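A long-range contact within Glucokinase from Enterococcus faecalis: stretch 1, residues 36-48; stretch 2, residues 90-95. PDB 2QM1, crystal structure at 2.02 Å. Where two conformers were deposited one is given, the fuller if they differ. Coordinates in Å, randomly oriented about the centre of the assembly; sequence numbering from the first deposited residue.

Stretch 1 (36-48) ETNILEDGKHIVP
Stretch 2 (90-95) YNLNWT

Two side chains from stretch 2, Trp94 and Asn93, reach into the looped backbone of stretch 1 and each finds a carbonyl there; Ile39 answers from the other side of the contact. Together they account for about half of the 432 Å² buried between the stretches, with Leu92 adding an apolar share.

Stretch 2 opens as a 3-10 segment, Tyr90 to Leu92, closed by Asn93 N to Tyr90 O at 2.8 Å. Asn93 then takes phi/psi 74/12, a left-handed conformation that asparagine tolerates well. Its CB points toward stretch 1, and with chi1 m and chi2 -30° its ND2 donates to Ile39 O at 2.5 Å, a short, nearly straight bond (165°). The same carbonyl accepts a weak bond from Gly43 N at 3.3 Å. CA atoms lie 5.5 Å apart for Ile39 and Leu92, and 4.7 Å for Asp42 and Asn93.

Trp94, chi1 m and chi2 -14°, starts sideways but brings its indole end nearer: NE1 donates to Gly43 O at 2.9 Å and 165°, with that oxygen at the ring edge. Beyond it, CZ2 meets Ile46 CG2 at 3.8 Å, so one ring serves both a backbone carbonyl and the apolar side chain of Ile46.

Glu41, Asp42 and Gly43 all have positive phi, and a type I' turn runs from Glu41 to Lys44. Gly43 (62/26) is doubly suited to its place: an ideal CB would sit 2.6 Å from Leu92 O and 2.8 Å from Trp94 NE1, both clashes.

Ile39, chi1 p and chi2 146°, points toward stretch 2 and packs its CB 3.7 Å from Leu92 O. Leu92 (m, t) extends CD2 to Thr37 CG2 at 3.9 Å, Ile46 CD1 at 4.0 Å and Ile39 CG2 at 4.2 Å, gathering branched side chains around one methyl.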

ATOM      1  N   GLU B  36      20.934   5.440 -27.549  1.00 44.34           N
ATOM      2  CA  GLU B  36      21.078   4.069 -27.038  1.00 47.79           C
ATOM      3  C   GLU B  36      21.627   4.095 -25.627  1.00 47.03           C
ATOM      4  O   GLU B  36      22.380   4.984 -25.247  1.00 47.77           O
ATOM      5  CB  GLU B  36      22.038   3.222 -27.908  1.00 47.38           C
ATOM      6  CG  GLU B  36      21.841   3.372 -29.406  1.00 51.39           C
ATOM      7  CD  GLU B  36      22.663   2.355 -30.241  1.00 52.91           C
ATOM      8  OE1 GLU B  36      23.921   2.495 -30.329  1.00 55.92           O
ATOM      9  OE2 GLU B  36      22.025   1.431 -30.828  1.00 58.78           O
ATOM     10  N   THR B  37      21.295   3.075 -24.867  1.00 48.48           N
ATOM     11  CA  THR B  37      21.848   2.917 -23.543  1.00 48.89           C
ATOM     12  C   THR B  37      23.094   2.044 -23.715  1.00 49.41           C
ATOM     13  O   THR B  37      22.965   0.896 -24.088  1.00 49.97           O
ATOM     14  CB  THR B  37      20.813   2.256 -22.612  1.00 49.17           C
ATOM     15  OG1 THR B  37      19.531   2.896 -22.764  1.00 47.79           O
ATOM     16  CG2 THR B  37      21.258   2.310 -21.127  1.00 48.24           C
ATOM     17  N   ASN B  38      24.285   2.613 -23.481  1.00 49.77           N
ATOM     18  CA  ASN B  38      25.549   1.856 -23.471  1.00 50.12           C
ATOM     19  C   ASN B  38      25.789   1.203 -22.116  1.00 50.88           C
ATOM     20  O   ASN B  38      26.164   1.880 -21.163  1.00 51.07           O
ATOM     21  CB  ASN B  38      26.726   2.782 -23.835  1.00 50.00           C
ATOM     22  CG  ASN B  38      28.043   2.024 -24.039  1.00 49.35           C
ATOM     23  OD1 ASN B  38      28.076   0.810 -24.050  1.00 51.07           O
ATOM     24  ND2 ASN B  38      29.120   2.752 -24.192  1.00 47.70           N
ATOM     25  N   ILE B  39      25.593  -0.110 -22.036  1.00 52.32           N
ATOM     26  CA  ILE B  39      25.774  -0.859 -20.784  1.00 53.41           C
ATOM     27  C   ILE B  39      27.170  -1.520 -20.583  1.00 53.95           C
ATOM     28  O   ILE B  39      27.425  -2.182 -19.546  1.00 54.20           O
ATOM     29  CB  ILE B  39      24.624  -1.896 -20.530  1.00 53.38           C
ATOM     30  CG1 ILE B  39      24.709  -3.091 -21.496  1.00 54.53           C
ATOM     31  CG2 ILE B  39      23.230  -1.218 -20.582  1.00 52.90           C
ATOM     32  CD1 ILE B  39      24.263  -4.405 -20.889  1.00 53.39           C
ATOM     33  N   LEU B  40      28.049  -1.312 -21.560  0.50 53.93           N
ATOM     34  CA  LEU B  40      29.386  -1.895 -21.585  0.50 53.97           C
ATOM     35  C   LEU B  40      30.276  -1.291 -20.509  0.50 54.21           C
ATOM     36  O   LEU B  40      30.130  -0.110 -20.171  0.50 53.90           O
ATOM     37  CB  LEU B  40      30.036  -1.672 -22.956  0.50 53.79           C
ATOM     38  CG  LEU B  40      29.550  -2.438 -24.194  0.50 52.94           C
ATOM     39  CD1 LEU B  40      30.050  -1.725 -25.431  0.50 53.79           C
ATOM     40  CD2 LEU B  40      29.992  -3.895 -24.202  0.50 50.27           C
ATOM     41  N   GLU B  41      31.210  -2.094 -19.992  1.00 54.16           N
ATOM     42  CA  GLU B  41      32.129  -1.628 -18.952  1.00 54.53           C
ATOM     43  C   GLU B  41      31.339  -1.214 -17.706  1.00 53.71           C
ATOM     44  O   GLU B  41      31.417  -0.076 -17.286  1.00 54.44           O
ATOM     45  CB  GLU B  41      33.017  -0.465 -19.452  1.00 54.79           C
ATOM     46  CG  GLU B  41      34.270  -0.880 -20.226  1.00 57.44           C
ATOM     47  CD  GLU B  41      34.567   0.026 -21.435  1.00 60.56           C
ATOM     48  OE1 GLU B  41      35.137   1.140 -21.273  1.00 56.79           O
ATOM     49  OE2 GLU B  41      34.247  -0.413 -22.571  1.00 64.70           O
ATOM     50  N   ASP B  42      30.569  -2.143 -17.137  1.00 52.97           N
ATOM     51  CA  ASP B  42      29.866  -1.940 -15.859  1.00 52.51           C
ATOM     52  C   ASP B  42      29.045  -0.660 -15.866  1.00 51.68           C
ATOM     53  O   ASP B  42      28.882  -0.012 -14.819  1.00 52.26           O
ATOM     54  CB  ASP B  42      30.810  -1.915 -14.638  1.00 52.50           C
ATOM     55  CG  ASP B  42      32.022  -2.823 -14.791  1.00 54.57           C
ATOM     56  OD1 ASP B  42      33.167  -2.334 -14.583  1.00 58.35           O
ATOM     57  OD2 ASP B  42      31.843  -4.012 -15.117  1.00 55.92           O
ATOM     58  N   GLY B  43      28.537  -0.310 -17.049  1.00 50.39           N
ATOM     59  CA  GLY B  43      27.624   0.802 -17.232  1.00 48.20           C
ATOM     60  C   GLY B  43      28.165   2.172 -16.866  1.00 47.30           C
ATOM     61  O   GLY B  43      27.383   3.059 -16.558  1.00 46.23           O
ATOM     62  N   LYS B  44      29.489   2.355 -16.937  1.00 46.44           N
ATOM     63  CA  LYS B  44      30.132   3.613 -16.507  1.00 46.76           C
ATOM     64  C   LYS B  44      29.941   4.729 -17.502  1.00 46.39           C
ATOM     65  O   LYS B  44      30.206   5.879 -17.175  1.00 46.44           O
ATOM     66  CB  LYS B  44      31.635   3.425 -16.320  1.00 47.44           C
ATOM     67  CG  LYS B  44      32.357   3.021 -17.590  1.00 48.95           C
ATOM     68  CD  LYS B  44      33.827   2.824 -17.330  1.00 55.99           C
ATOM     69  CE  LYS B  44      34.634   4.060 -17.619  1.00 59.80           C
ATOM     70  NZ  LYS B  44      36.132   3.763 -17.521  1.00 64.26           N
ATOM     71  N   HIS B  45      29.517   4.374 -18.719  1.00 45.55           N
ATOM     72  CA  HIS B  45      29.286   5.344 -19.812  1.00 44.93           C
ATOM     73  C   HIS B  45      27.865   5.956 -19.825  1.00 43.68           C
ATOM     74  O   HIS B  45      27.608   6.895 -20.565  1.00 42.89           O
ATOM     75  CB  HIS B  45      29.633   4.712 -21.191  1.00 45.96           C
ATOM     76  CG  HIS B  45      31.064   4.282 -21.311  1.00 46.38           C
ATOM     77  ND1 HIS B  45      32.115   5.166 -21.231  1.00 51.77           N
ATOM     78  CD2 HIS B  45      31.619   3.055 -21.460  1.00 48.59           C
ATOM     79  CE1 HIS B  45      33.257   4.510 -21.344  1.00 49.11           C
ATOM     80  NE2 HIS B  45      32.981   3.225 -21.473  1.00 49.99           N
ATOM     81  N   ILE B  46      26.955   5.430 -19.004  1.00 42.47           N
ATOM     82  CA  ILE B  46      25.542   5.841 -19.066  1.00 42.01           C
ATOM     83  C   ILE B  46      25.376   7.301 -18.609  1.00 41.93           C
ATOM     84  O   ILE B  46      24.980   8.174 -19.394  1.00 41.67           O
ATOM     85  CB  ILE B  46      24.662   4.852 -18.276  1.00 43.03           C
ATOM     86  CG1 ILE B  46      24.689   3.492 -18.984  1.00 43.02           C
ATOM     87  CG2 ILE B  46      23.174   5.350 -18.079  1.00 39.95           C
ATOM     88  CD1 ILE B  46      23.962   2.385 -18.204  1.00 39.61           C
ATOM     89  N   VAL B  47      25.760   7.572 -17.367  1.00 40.45           N
ATOM     90  CA  VAL B  47      25.651   8.912 -16.845  1.00 39.37           C
ATOM     91  C   VAL B  47      26.450   9.916 -17.686  1.00 39.62           C
ATOM     92  O   VAL B  47      25.906  10.963 -18.004  1.00 38.58           O
ATOM     93  CB  VAL B  47      25.934   8.999 -15.333  1.00 39.90           C
ATOM     94  CG1 VAL B  47      26.231  10.457 -14.906  1.00 39.63           C
ATOM     95  CG2 VAL B  47      24.734   8.410 -14.557  1.00 37.69           C
ATOM     96  N   PRO B  48      27.719   9.606 -18.062  1.00 39.38           N
ATOM     97  CA  PRO B  48      28.369  10.575 -18.973  1.00 38.88           C
ATOM     98  C   PRO B  48      27.619  10.786 -20.317  1.00 38.77           C
ATOM     99  O   PRO B  48      27.643  11.887 -20.865  1.00 37.80           O
ATOM    100  CB  PRO B  48      29.732   9.936 -19.222  1.00 40.15           C
ATOM    101  CG  PRO B  48      29.971   9.085 -17.928  1.00 40.32           C
ATOM    102  CD  PRO B  48      28.633   8.510 -17.693  1.00 38.24           C
ATOM    103  N   TYR B  90      20.559  -3.993 -12.051  1.00 59.21           N
ATOM    104  CA  TYR B  90      21.461  -5.043 -12.544  1.00 61.14           C
ATOM    105  C   TYR B  90      21.475  -5.109 -14.064  1.00 60.24           C
ATOM    106  O   TYR B  90      22.539  -5.297 -14.651  1.00 59.74           O
ATOM    107  CB  TYR B  90      21.183  -6.419 -11.889  1.00 63.73           C
ATOM    108  CG  TYR B  90      22.281  -6.935 -10.940  1.00 65.44           C
ATOM    109  CD1 TYR B  90      22.741  -6.167  -9.852  1.00 70.08           C
ATOM    110  CD2 TYR B  90      22.837  -8.217 -11.126  1.00 71.07           C
ATOM    111  CE1 TYR B  90      23.761  -6.650  -8.970  1.00 71.18           C
ATOM    112  CE2 TYR B  90      23.857  -8.731 -10.260  1.00 71.90           C
ATOM    113  CZ  TYR B  90      24.315  -7.946  -9.184  1.00 71.02           C
ATOM    114  OH  TYR B  90      25.304  -8.462  -8.355  1.00 67.58           O
ATOM    115  N   ASN B  91      20.308  -4.887 -14.681  1.00 59.49           N
ATOM    116  CA  ASN B  91      20.166  -4.831 -16.135  1.00 58.99           C
ATOM    117  C   ASN B  91      21.023  -3.772 -16.814  1.00 57.69           C
ATOM    118  O   ASN B  91      21.226  -3.811 -18.024  1.00 58.33           O
ATOM    119  CB  ASN B  91      18.695  -4.645 -16.541  1.00 60.22           C
ATOM    120  CG  ASN B  91      18.041  -3.417 -15.892  1.00 62.60           C
ATOM    121  OD1 ASN B  91      18.082  -3.226 -14.675  1.00 63.85           O
ATOM    122  ND2 ASN B  91      17.400  -2.594 -16.719  1.00 68.29           N
ATOM    123  N   LEU B  92      21.532  -2.836 -16.025  1.00 55.75           N
ATOM    124  CA  LEU B  92      22.370  -1.764 -16.529  1.00 53.62           C
ATOM    125  C   LEU B  92      23.844  -2.092 -16.332  1.00 52.71           C
ATOM    126  O   LEU B  92      24.705  -1.382 -16.844  1.00 51.99           O
ATOM    127  CB  LEU B  92      22.017  -0.439 -15.836  1.00 52.18           C
ATOM    128  CG  LEU B  92      20.704   0.256 -16.231  1.00 51.67           C
ATOM    129  CD1 LEU B  92      20.534   1.616 -15.530  1.00 45.48           C
ATOM    130  CD2 LEU B  92      20.564   0.418 -17.764  1.00 49.60           C
ATOM    131  N   ASN B  93      24.113  -3.178 -15.602  1.00 52.09           N
ATOM    132  CA  ASN B  93      25.459  -3.545 -15.161  1.00 51.54           C
ATOM    133  C   ASN B  93      25.975  -2.664 -14.026  1.00 51.19           C
ATOM    134  O   ASN B  93      27.155  -2.676 -13.734  1.00 51.01           O
ATOM    135  CB  ASN B  93      26.499  -3.507 -16.323  1.00 51.22           C
ATOM    136  CG  ASN B  93      26.355  -4.658 -17.324  1.00 52.00           C
ATOM    137  OD1 ASN B  93      25.921  -5.767 -16.966  1.00 51.71           O
ATOM    138  ND2 ASN B  93      26.757  -4.405 -18.590  1.00 47.34           N
ATOM    139  N   TRP B  94      25.117  -1.865 -13.404  1.00 51.33           N
ATOM    140  CA  TRP B  94      25.501  -1.190 -12.166  1.00 51.06           C
ATOM    141  C   TRP B  94      25.437  -2.212 -11.042  1.00 51.76           C
ATOM    142  O   TRP B  94      24.365  -2.589 -10.639  1.00 52.17           O
ATOM    143  CB  TRP B  94      24.576  -0.014 -11.863  1.00 50.93           C
ATOM    144  CG  TRP B  94      24.672   1.104 -12.869  1.00 49.42           C
ATOM    145  CD1 TRP B  94      25.650   1.278 -13.801  1.00 48.04           C
ATOM    146  CD2 TRP B  94      23.768   2.198 -13.029  1.00 47.57           C
ATOM    147  NE1 TRP B  94      25.407   2.403 -14.546  1.00 47.84           N
ATOM    148  CE2 TRP B  94      24.260   2.992 -14.088  1.00 49.32           C
ATOM    149  CE3 TRP B  94      22.596   2.595 -12.372  1.00 47.95           C
ATOM    150  CZ2 TRP B  94      23.626   4.163 -14.505  1.00 50.08           C
ATOM    151  CZ3 TRP B  94      21.958   3.747 -12.789  1.00 49.53           C
ATOM    152  CH2 TRP B  94      22.473   4.518 -13.858  1.00 49.80           C
ATOM    153  N   THR B  95      26.583  -2.695 -10.565  1.00 51.85           N
ATOM    154  CA  THR B  95      26.555  -3.675  -9.482  1.00 52.47           C
ATOM    155  C   THR B  95      26.854  -3.014  -8.133  1.00 52.01           C
ATOM    156  O   THR B  95      26.776  -3.614  -7.056  1.00 51.57           O
ATOM    157  CB  THR B  95      27.520  -4.828  -9.760  1.00 52.77           C
ATOM    158  OG1 THR B  95      28.827  -4.290 -10.016  1.00 55.19           O
ATOM    159  CG2 THR B  95      27.039  -5.621 -10.970  1.00 53.19           C
TER